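Chitinase (Chromobacterium violaceum, PDB 4TXG) probably hydrolyses the glycosidic bonds of chitin as a family 18 glycoside hydrolase, and probably also binds this polysaccharide. Local coordinates at residues Ala256-Tyr261 and Ile311-Pro316; Gly500-Trp505 and Gly553-Asn558; Ser767-Gly772 and Tyr778-Glu783. All coordinates share one frame; numbering follows the deposited sequence.

Contact 1 (Ala256-Tyr261 and Ile311-Pro316); sequences AETGGY and IDFEYP. With CS (cesium ion), chain D.
Thr258 carries most of the buried surface here, meeting Glu314 and Phe313 where the chain leaves barrel strand 308-312. Its OG1 accepts the backbone N-H of Glu314 at 2.9 Å (Glu314 N to Thr258 OG1), nearly straight at 166°. The first torsion (chi1 -82°) places OG1 beside Thr258's own backbone N and leaves CG2 to enter alongside the other segment. Thr258 CG2 lies 3.5 Å from Glu314 O and 3.7 Å from Phe313 CD1, approaching the ring obliquely. Phe313 is flanked by Phe274 and Tyr275 of helix 273-278. Asp312 and Glu314 belong to the DXDXE signature of family 18 barrels, and a cis peptide joins Glu314 to Tyr315. The extended Glu314 side chain reaches a cesium ion with both carboxylate oxygens, OE1 at 3.2 Å and OE2 at 3.0 Å from the metal; five waters and Met395 SD complete its shell. One of these waters also donates to Asp312 OD2. Because Thr258 OG1 is also hydrogen-bonded to Gly254 O, the hydroxyl relays a backbone carbonyl near the end of strand 247-253 to the Glu314 amide, fixing the backbone from which the signature glutamate extends.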
loop_
_atom_site.group_PDB
_atom_site.type_symbol
_atom_site.label_atom_id
_atom_site.label_comp_id
_atom_site.label_asym_id
_atom_site.label_seq_id
_atom_site.Cartn_x
_atom_site.Cartn_y
_atom_site.Cartn_z
ATOM N N ALA A 256 11.239 5.176 8.242
ATOM C CA ALA A 256 12.132 5.601 9.320
ATOM C C ALA A 256 11.621 5.241 10.713
ATOM O O ALA A 256 12.417 5.000 11.630
ATOM C CB ALA A 256 12.372 7.118 9.241
ATOM N N GLU A 257 10.304 5.219 10.895
ATOM C CA GLU A 257 9.775 5.034 12.251
ATOM C C GLU A 257 8.893 3.793 12.412
ATOM O O GLU A 257 8.080 3.708 13.332
ATOM C CB GLU A 257 9.011 6.282 12.687
ATOM C CG GLU A 257 9.925 7.506 12.832
ATOM C CD GLU A 257 9.245 8.684 13.526
ATOM O OE1 GLU A 257 8.383 9.332 12.896
ATOM O OE2 GLU A 257 9.581 8.967 14.699
ATOM N N THR A 258 9.075 2.814 11.541
ATOM C CA THR A 258 8.482 1.502 11.787
ATOM C C THR A 258 9.152 0.835 12.992
ATOM O O THR A 258 8.482 0.197 13.807
ATOM C CB THR A 258 8.595 0.587 10.546
ATOM O OG1 THR A 258 7.535 0.907 9.634
ATOM C CG2 THR A 258 8.489 -0.883 10.933
ATOM N N GLY A 259 10.465 1.004 13.120
ATOM C CA GLY A 259 11.215 0.292 14.146
ATOM C C GLY A 259 11.857 1.163 15.213
ATOM O O GLY A 259 12.727 0.710 15.946
ATOM N N GLY A 260 11.426 2.413 15.306
ATOM C CA GLY A 260 12.001 3.327 16.277
ATOM C C GLY A 260 11.335 4.678 16.153
ATOM O O GLY A 260 10.317 4.801 15.489
ATOM N N TYR A 261 11.913 5.692 16.783
ATOM C CA TYR A 261 11.344 7.036 16.725
ATOM C C TYR A 261 12.429 8.069 16.970
ATOM O O TYR A 261 13.470 7.761 17.549
ATOM C CB TYR A 261 10.207 7.196 17.741
ATOM C CG TYR A 261 10.574 6.838 19.164
ATOM C CD1 TYR A 261 11.152 7.774 20.018
ATOM C CD2 TYR A 261 10.327 5.563 19.658
ATOM C CE1 TYR A 261 11.482 7.445 21.318
ATOM C CE2 TYR A 261 10.653 5.225 20.949
ATOM C CZ TYR A 261 11.225 6.168 21.777
ATOM O OH TYR A 261 11.546 5.814 23.065
ATOM N N ILE A 311 -2.115 1.771 9.083
ATOM C CA ILE A 311 -0.939 1.064 9.571
ATOM C C ILE A 311 0.103 0.969 8.465
ATOM O O ILE A 311 -0.140 0.348 7.438
ATOM C CB ILE A 311 -1.307 -0.354 10.062
ATOM C CG1 ILE A 311 -2.322 -0.268 11.199
ATOM C CG2 ILE A 311 -0.045 -1.127 10.468
ATOM C CD1 ILE A 311 -1.797 0.468 12.461
ATOM N N ASP A 312 1.253 1.599 8.673
ATOM C CA ASP A 312 2.324 1.616 7.682
ATOM C C ASP A 312 3.555 0.901 8.252
ATOM O O ASP A 312 4.609 1.499 8.473
ATOM C CB ASP A 312 2.646 3.053 7.284
ATOM C CG ASP A 312 3.574 3.134 6.087
ATOM O OD1 ASP A 312 4.026 2.075 5.580
ATOM O OD2 ASP A 312 3.860 4.267 5.651
ATOM N N PHE A 313 3.375 -0.387 8.506
ATOM C CA PHE A 313 4.394 -1.264 9.077
ATOM C C PHE A 313 5.304 -1.749 7.946
ATOM O O PHE A 313 4.882 -2.555 7.112
ATOM C CB PHE A 313 3.660 -2.409 9.811
ATOM C CG PHE A 313 4.531 -3.422 10.537
ATOM C CD1 PHE A 313 5.911 -3.514 10.358
ATOM C CD2 PHE A 313 3.919 -4.328 11.397
ATOM C CE1 PHE A 313 6.660 -4.485 11.033
ATOM C CE2 PHE A 313 4.659 -5.291 12.088
ATOM C CZ PHE A 313 6.031 -5.373 11.897
ATOM N N GLU A 314 6.538 -1.240 7.897
ATOM C CA GLU A 314 7.463 -1.598 6.823
ATOM C C GLU A 314 8.664 -2.385 7.363
ATOM O O GLU A 314 9.666 -1.772 7.738
ATOM C CB GLU A 314 7.945 -0.331 6.082
ATOM C CG GLU A 314 6.778 0.548 5.555
ATOM C CD GLU A 314 7.197 1.729 4.666
ATOM O OE1 GLU A 314 8.390 1.886 4.337
ATOM O OE2 GLU A 314 6.306 2.516 4.287
ATOM N N TYR A 315 8.606 -3.724 7.395
ATOM C CA TYR A 315 7.513 -4.562 6.870
ATOM C C TYR A 315 7.388 -5.821 7.705
ATOM O O TYR A 315 8.399 -6.325 8.191
ATOM C CB TYR A 315 7.781 -5.012 5.429
ATOM C CG TYR A 315 7.900 -3.891 4.451
ATOM C CD1 TYR A 315 6.771 -3.343 3.871
ATOM C CD2 TYR A 315 9.144 -3.371 4.121
ATOM C CE1 TYR A 315 6.874 -2.311 2.975
ATOM C CE2 TYR A 315 9.255 -2.331 3.236
ATOM C CZ TYR A 315 8.117 -1.807 2.665
ATOM O OH TYR A 315 8.229 -0.771 1.770
ATOM N N PRO A 316 6.167 -6.367 7.819
ATOM C CA PRO A 316 5.976 -7.632 8.533
ATOM C C PRO A 316 6.250 -8.828 7.622
ATOM O O PRO A 316 5.365 -9.654 7.379
ATOM C CB PRO A 316 4.502 -7.574 8.944
ATOM C CG PRO A 316 3.852 -6.841 7.782
ATOM C CD PRO A 316 4.883 -5.793 7.364
HETATM CS CS CS D . 7.469 3.341 1.587
HETATM O O HOH W 1 5.492 5.170 3.502
HETATM O O HOH W 2 9.915 1.432 1.728
HETATM O O HOH W 3 9.820 5.759 2.037
HETATM O O HOH W 4 5.231 5.935 1.305
HETATM O O HOH W 5 8.714 3.627 -0.791
#

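Contact 2 (Gly500-Trp505 and Gly553-Asn558); sequences GIDNIW and GSYQRN. With CS (cesium ion), chain C.
Tyr555 spans a gap between two backbones that come no closer than 10.5 Å (Asp502 CA to Tyr555 CA), and its hydroxyl meets Asp502. Both segments belong to the alpha+beta insertion of the family 18 barrel, lying between barrel strands 457-462 and 599-603 and built on a small antiparallel sheet. Along 553-558, Ser554 comes first: its OG makes a long approach to a cesium ion, which is bound more closely by Tyr555 O at 3.0 Å from the metal and is also met by Glu529 O. The Tyr555 side chain turns the other way, its CG anti to the carbonyl carbon (chi1 -65°), which sends the ring across to Asp502. Its OH donates to Asp502 OD1 at 2.4 Å, a length so short that its exact value is doubtful. OD1 sits at the ring's edge near its plane, while the carboxylate is turned 74° from the ring. The other carboxylate oxygen, OD2, forms a salt bridge with Lys573, so the buried aspartate is gripped by two partners, which probably stabilises its negative charge. Ile501 CG2 lies against the same hydroxyl, 3.8 Å from Tyr555 OH, and Leu528 and Leu577 pack against the Tyr555 side chain. From Gln556 the chain runs into strand 556-560, where Arg557 NE forms a salt bridge with Asp581. At Asn558 the amide turns back within its own segment: ND2 donates both to Gln556 O, 3.1 Å away and lying in the Asn558 amide plane, and to Gln556 OE1, again 3.1 Å from ND2 but straighter at 156°.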
loop_
_atom_site.group_PDB
_atom_site.type_symbol
_atom_site.label_atom_id
_atom_site.label_comp_id
_atom_site.label_asym_id
_atom_site.label_seq_id
_atom_site.Cartn_x
_atom_site.Cartn_y
_atom_site.Cartn_z
ATOM N N GLY A 500 22.643 17.257 -5.587
ATOM C CA GLY A 500 22.593 18.701 -5.774
ATOM C C GLY A 500 21.260 19.190 -6.309
ATOM O O GLY A 500 20.217 18.946 -5.704
ATOM N N ILE A 501 21.295 19.871 -7.451
ATOM C CA ILE A 501 20.075 20.417 -8.053
ATOM C C ILE A 501 19.148 19.290 -8.507
ATOM O O ILE A 501 17.951 19.504 -8.730
ATOM C CB ILE A 501 20.407 21.344 -9.247
ATOM C CG1 ILE A 501 19.190 22.198 -9.633
ATOM C CG2 ILE A 501 20.943 20.532 -10.427
ATOM C CD1 ILE A 501 19.497 23.291 -10.652
ATOM N N ASP A 502 19.699 18.077 -8.611
ATOM C CA ASP A 502 18.916 16.891 -8.973
ATOM C C ASP A 502 18.362 16.127 -7.765
ATOM O O ASP A 502 17.831 15.025 -7.920
ATOM C CB ASP A 502 19.771 15.929 -9.800
ATOM C CG ASP A 502 20.229 16.526 -11.104
ATOM O OD1 ASP A 502 19.445 17.290 -11.716
ATOM O OD2 ASP A 502 21.375 16.229 -11.519
ATOM N N ASN A 503 18.465 16.704 -6.570
ATOM C CA ASN A 503 18.190 15.952 -5.350
ATOM C C ASN A 503 17.742 16.875 -4.206
ATOM O O ASN A 503 18.181 16.727 -3.070
ATOM C CB ASN A 503 19.454 15.161 -4.965
ATOM C CG ASN A 503 19.224 14.146 -3.852
ATOM O OD1 ASN A 503 18.190 13.485 -3.783
ATOM N ND2 ASN A 503 20.212 14.021 -2.970
ATOM N N ILE A 504 16.864 17.831 -4.505
ATOM C CA ILE A 504 16.617 18.910 -3.546
ATOM C C ILE A 504 15.796 18.489 -2.329
ATOM O O ILE A 504 15.798 19.182 -1.318
ATOM C CB ILE A 504 15.932 20.130 -4.219
ATOM C CG1 ILE A 504 14.441 19.892 -4.481
ATOM C CG2 ILE A 504 16.674 20.515 -5.494
ATOM C CD1 ILE A 504 13.691 21.191 -4.882
ATOM N N TRP A 505 15.108 17.354 -2.418
ATOM C CA TRP A 505 14.368 16.840 -1.270
ATOM C C TRP A 505 15.142 15.715 -0.582
ATOM O O TRP A 505 14.552 14.784 -0.039
ATOM C CB TRP A 505 12.985 16.357 -1.697
ATOM C CG TRP A 505 11.929 17.409 -1.548
ATOM C CD1 TRP A 505 12.118 18.738 -1.294
ATOM C CD2 TRP A 505 10.514 17.214 -1.641
ATOM N NE1 TRP A 505 10.902 19.383 -1.217
ATOM C CE2 TRP A 505 9.903 18.468 -1.430
ATOM C CE3 TRP A 505 9.705 16.099 -1.878
ATOM C CZ2 TRP A 505 8.513 18.636 -1.444
ATOM C CZ3 TRP A 505 8.328 16.271 -1.898
ATOM C CH2 TRP A 505 7.749 17.524 -1.676
ATOM N N GLY A 553 23.658 21.208 -18.929
ATOM C CA GLY A 553 23.069 20.315 -19.908
ATOM C C GLY A 553 21.592 20.592 -20.099
ATOM O O GLY A 553 21.098 21.660 -19.736
ATOM N N SER A 554 20.886 19.626 -20.674
ATOM C CA SER A 554 19.464 19.771 -20.937
ATOM C C SER A 554 18.692 18.563 -20.414
ATOM O O SER A 554 19.074 17.421 -20.666
ATOM C CB SER A 554 19.215 19.951 -22.436
ATOM O OG SER A 554 17.828 19.887 -22.727
ATOM N N TYR A 555 17.611 18.819 -19.683
ATOM C CA TYR A 555 16.763 17.743 -19.188
ATOM C C TYR A 555 15.650 17.454 -20.189
ATOM O O TYR A 555 14.665 18.193 -20.266
ATOM C CB TYR A 555 16.166 18.100 -17.822
ATOM C CG TYR A 555 17.187 18.254 -16.709
ATOM C CD1 TYR A 555 17.870 19.451 -16.527
ATOM C CD2 TYR A 555 17.452 17.206 -15.831
ATOM C CE1 TYR A 555 18.789 19.603 -15.500
ATOM C CE2 TYR A 555 18.372 17.345 -14.801
ATOM C CZ TYR A 555 19.036 18.547 -14.643
ATOM O OH TYR A 555 19.956 18.695 -13.626
ATOM N N GLN A 556 15.811 16.385 -20.961
ATOM C CA GLN A 556 14.839 16.045 -21.997
ATOM C C GLN A 556 13.764 15.111 -21.460
ATOM O O GLN A 556 14.072 14.049 -20.918
ATOM C CB GLN A 556 15.542 15.397 -23.191
ATOM C CG GLN A 556 14.594 14.829 -24.225
ATOM C CD GLN A 556 15.272 13.829 -25.145
ATOM O OE1 GLN A 556 15.838 12.828 -24.689
ATOM N NE2 GLN A 556 15.222 14.096 -26.448
ATOM N N ARG A 557 12.498 15.491 -21.610
ATOM C CA ARG A 557 11.426 14.602 -21.168
ATOM C C ARG A 557 11.226 13.460 -22.153
ATOM O O ARG A 557 11.166 13.665 -23.368
ATOM C CB ARG A 557 10.112 15.363 -20.980
ATOM C CG ARG A 557 8.959 14.478 -20.486
ATOM C CD ARG A 557 7.691 15.292 -20.298
ATOM N NE ARG A 557 6.567 14.467 -19.857
ATOM C CZ ARG A 557 5.837 13.704 -20.668
ATOM N NH1 ARG A 557 6.117 13.636 -21.970
ATOM N NH2 ARG A 557 4.828 13.003 -20.174
ATOM N N ASN A 558 11.147 12.254 -21.600
ATOM C CA ASN A 558 10.880 11.040 -22.348
ATOM C C ASN A 558 9.603 10.420 -21.830
ATOM O O ASN A 558 9.230 10.640 -20.684
ATOM C CB ASN A 558 12.029 10.043 -22.195
ATOM C CG ASN A 558 13.236 10.413 -23.019
ATOM O OD1 ASN A 558 13.531 9.765 -24.024
ATOM N ND2 ASN A 558 13.938 11.463 -22.609
HETATM CS CS CS C . 14.382 20.575 -22.105
#

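Contact 3 (Ser767-Gly772 and Tyr778-Glu783); sequences SHYTVG and YAIRDE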
loop_
_atom_site.group_PDB
_atom_site.type_symbol
_atom_site.label_atom_id
_atom_site.label_comp_id
_atom_site.label_asym_id
_atom_site.label_seq_id
_atom_site.Cartn_x
_atom_site.Cartn_y
_atom_site.Cartn_z
ATOM N N SER A 767 -9.787 -16.927 -2.861
ATOM C CA SER A 767 -11.150 -16.521 -2.526
ATOM C C SER A 767 -12.146 -17.151 -3.485
ATOM O O SER A 767 -11.756 -17.798 -4.454
ATOM C CB SER A 767 -11.287 -14.994 -2.561
ATOM O OG SER A 767 -11.033 -14.514 -3.872
ATOM N N HIS A 768 -13.426 -16.965 -3.183
ATOM C CA HIS A 768 -14.530 -17.404 -4.048
ATOM C C HIS A 768 -14.553 -18.921 -4.196
ATOM O O HIS A 768 -14.545 -19.470 -5.306
ATOM C CB HIS A 768 -14.443 -16.718 -5.408
ATOM C CG HIS A 768 -14.295 -15.233 -5.313
ATOM N ND1 HIS A 768 -13.614 -14.486 -6.251
ATOM C CD2 HIS A 768 -14.714 -14.354 -4.367
ATOM C CE1 HIS A 768 -13.638 -13.211 -5.903
ATOM N NE2 HIS A 768 -14.300 -13.106 -4.760
ATOM N N TYR A 769 -14.611 -19.588 -3.048
ATOM C CA TYR A 769 -14.627 -21.045 -2.989
ATOM C C TYR A 769 -15.985 -21.626 -3.338
ATOM O O TYR A 769 -17.024 -21.075 -2.963
ATOM C CB TYR A 769 -14.231 -21.522 -1.584
ATOM C CG TYR A 769 -12.805 -21.209 -1.198
ATOM C CD1 TYR A 769 -12.479 -20.007 -0.576
ATOM C CD2 TYR A 769 -11.792 -22.129 -1.435
ATOM C CE1 TYR A 769 -11.169 -19.724 -0.224
ATOM C CE2 TYR A 769 -10.489 -21.852 -1.093
ATOM C CZ TYR A 769 -10.184 -20.651 -0.482
ATOM O OH TYR A 769 -8.880 -20.380 -0.132
ATOM N N THR A 770 -15.982 -22.745 -4.051
ATOM C CA THR A 770 -17.208 -23.532 -4.180
ATOM C C THR A 770 -16.938 -24.996 -3.906
ATOM O O THR A 770 -15.820 -25.494 -4.099
ATOM C CB THR A 770 -17.861 -23.409 -5.577
ATOM O OG1 THR A 770 -16.916 -23.757 -6.596
ATOM C CG2 THR A 770 -18.384 -21.996 -5.815
ATOM N N VAL A 771 -17.980 -25.684 -3.457
ATOM C CA VAL A 771 -17.913 -27.120 -3.229
ATOM C C VAL A 771 -18.934 -27.791 -4.137
ATOM O O VAL A 771 -20.128 -27.490 -4.060
ATOM C CB VAL A 771 -18.184 -27.473 -1.753
ATOM C CG1 VAL A 771 -18.158 -28.995 -1.552
ATOM C CG2 VAL A 771 -17.156 -26.785 -0.850
ATOM N N GLY A 772 -18.460 -28.675 -5.011
ATOM C CA GLY A 772 -19.328 -29.385 -5.929
ATOM C C GLY A 772 -19.638 -30.749 -5.355
ATOM O O GLY A 772 -18.784 -31.637 -5.323
ATOM N N TYR A 778 -22.109 -25.462 -4.123
ATOM C CA TYR A 778 -22.338 -24.688 -2.905
ATOM C C TYR A 778 -21.266 -23.630 -2.726
ATOM O O TYR A 778 -20.118 -23.866 -3.058
ATOM C CB TYR A 778 -22.332 -25.604 -1.673
ATOM C CG TYR A 778 -23.433 -26.641 -1.672
ATOM C CD1 TYR A 778 -23.255 -27.874 -2.296
ATOM C CD2 TYR A 778 -24.652 -26.382 -1.059
ATOM C CE1 TYR A 778 -24.273 -28.827 -2.299
ATOM C CE2 TYR A 778 -25.671 -27.328 -1.055
ATOM C CZ TYR A 778 -25.471 -28.547 -1.677
ATOM O OH TYR A 778 -26.486 -29.487 -1.676
ATOM N N ALA A 779 -21.640 -22.475 -2.189
ATOM C CA ALA A 779 -20.644 -21.545 -1.673
ATOM C C ALA A 779 -20.218 -22.061 -0.302
ATOM O O ALA A 779 -20.776 -23.045 0.187
ATOM C CB ALA A 779 -21.204 -20.138 -1.576
ATOM N N ILE A 780 -19.215 -21.443 0.306
ATOM C CA ILE A 780 -18.864 -21.842 1.667
ATOM C C ILE A 780 -19.349 -20.792 2.655
ATOM O O ILE A 780 -19.439 -19.609 2.337
ATOM C CB ILE A 780 -17.346 -22.101 1.843
ATOM C CG1 ILE A 780 -16.518 -20.826 1.686
ATOM C CG2 ILE A 780 -16.866 -23.162 0.848
ATOM C CD1 ILE A 780 -15.056 -21.020 2.084
ATOM N N ARG A 781 -19.692 -21.242 3.856
ATOM C CA ARG A 781 -20.260 -20.355 4.862
ATOM C C ARG A 781 -19.280 -19.265 5.299
ATOM O O ARG A 781 -19.703 -18.187 5.712
ATOM C CB ARG A 781 -20.713 -21.152 6.089
ATOM C CG ARG A 781 -21.830 -22.151 5.843
ATOM C CD ARG A 781 -22.672 -22.302 7.110
ATOM N NE ARG A 781 -23.425 -21.082 7.382
ATOM C CZ ARG A 781 -23.918 -20.750 8.570
ATOM N NH1 ARG A 781 -23.735 -21.548 9.619
ATOM N NH2 ARG A 781 -24.592 -19.615 8.713
ATOM N N ASP A 782 -17.979 -19.535 5.206
ATOM C CA ASP A 782 -16.976 -18.524 5.576
ATOM C C ASP A 782 -17.077 -17.280 4.697
ATOM O O ASP A 782 -16.692 -16.183 5.120
ATOM C CB ASP A 782 -15.558 -19.095 5.490
ATOM C CG ASP A 782 -15.222 -20.003 6.655
ATOM O OD1 ASP A 782 -15.921 -19.925 7.686
ATOM O OD2 ASP A 782 -14.263 -20.797 6.537
ATOM N N GLU A 783 -17.592 -17.450 3.480
ATOM C CA GLU A 783 -17.731 -16.335 2.546
ATOM C C GLU A 783 -19.174 -15.924 2.329
ATOM O O GLU A 783 -19.451 -14.805 1.899
ATOM C CB GLU A 783 -17.113 -16.686 1.191
ATOM C CG GLU A 783 -15.619 -16.924 1.261
ATOM C CD GLU A 783 -15.004 -17.145 -0.105
ATOM O OE1 GLU A 783 -15.518 -18.007 -0.854
ATOM O OE2 GLU A 783 -14.011 -16.451 -0.420
HETATM O O HOH W 6 -17.942 -19.176 -1.302
#
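Val771 and Tyr778 form the tight end of this beta hairpin, an antiparallel hydrogen-bonded pair in which Val771 N to Tyr778 O and Tyr778 N to Val771 O both measure 2.8 Å. Ile780 continues the packing: its CG2 lies 4.0 Å from Val771 CG2, and its CD1 is 3.8 Å from Tyr769 CB and oblique to the Tyr769 ring. Towards His768 the strands diverge, and direct backbone pairing gives way to a side chain and a water. The Glu783 carboxylate bridges two consecutive amides, OE2 accepting the N-H of His768 through its syn lone pair and OE1 that of Tyr769 from the syn side, each oxygen 2.9 Å from the backbone N it meets. Glu783 CG stands anti to the carbonyl carbon (chi1 -64°) and the chain is extended beyond it, which carries the acid across the gap. The water donates to Tyr769 O and to Glu783 OE1 and accepts from Ile780 N, satisfying backbone groups that no longer meet. In the mixed sheet, strand 767-773 is flanked on its other side by strand 694-700, and strand 776-780 by strand 656-657. Tyr769 stacks on Phe661 of strand 659-664, in the neighbouring four-stranded sheet, which Ile780 also touches.

In the fold
Contacts 1 and 2 are both buried and fall within the family 18 region, yet contact 1 sits at the barrel itself, whereas contact 2 belongs to its insertion, with centres about 31 Å apart. Contact 3, only partly buried, lies in the Chitinase C region about 54 Å from contact 2, centre to centre, and on the opposite side of the chain's centre. The chemistry follows place. A threonine hydroxyl joins the loops that follow two neighbouring barrel strands at contact 1; a long tyrosine spans separated loop and strand at contact 2; a hydrogen-bonded pair joins the two strands of a hairpin at contact 3, before a glutamate and a water take over. Cesium ions are bound at contacts 1 and 2.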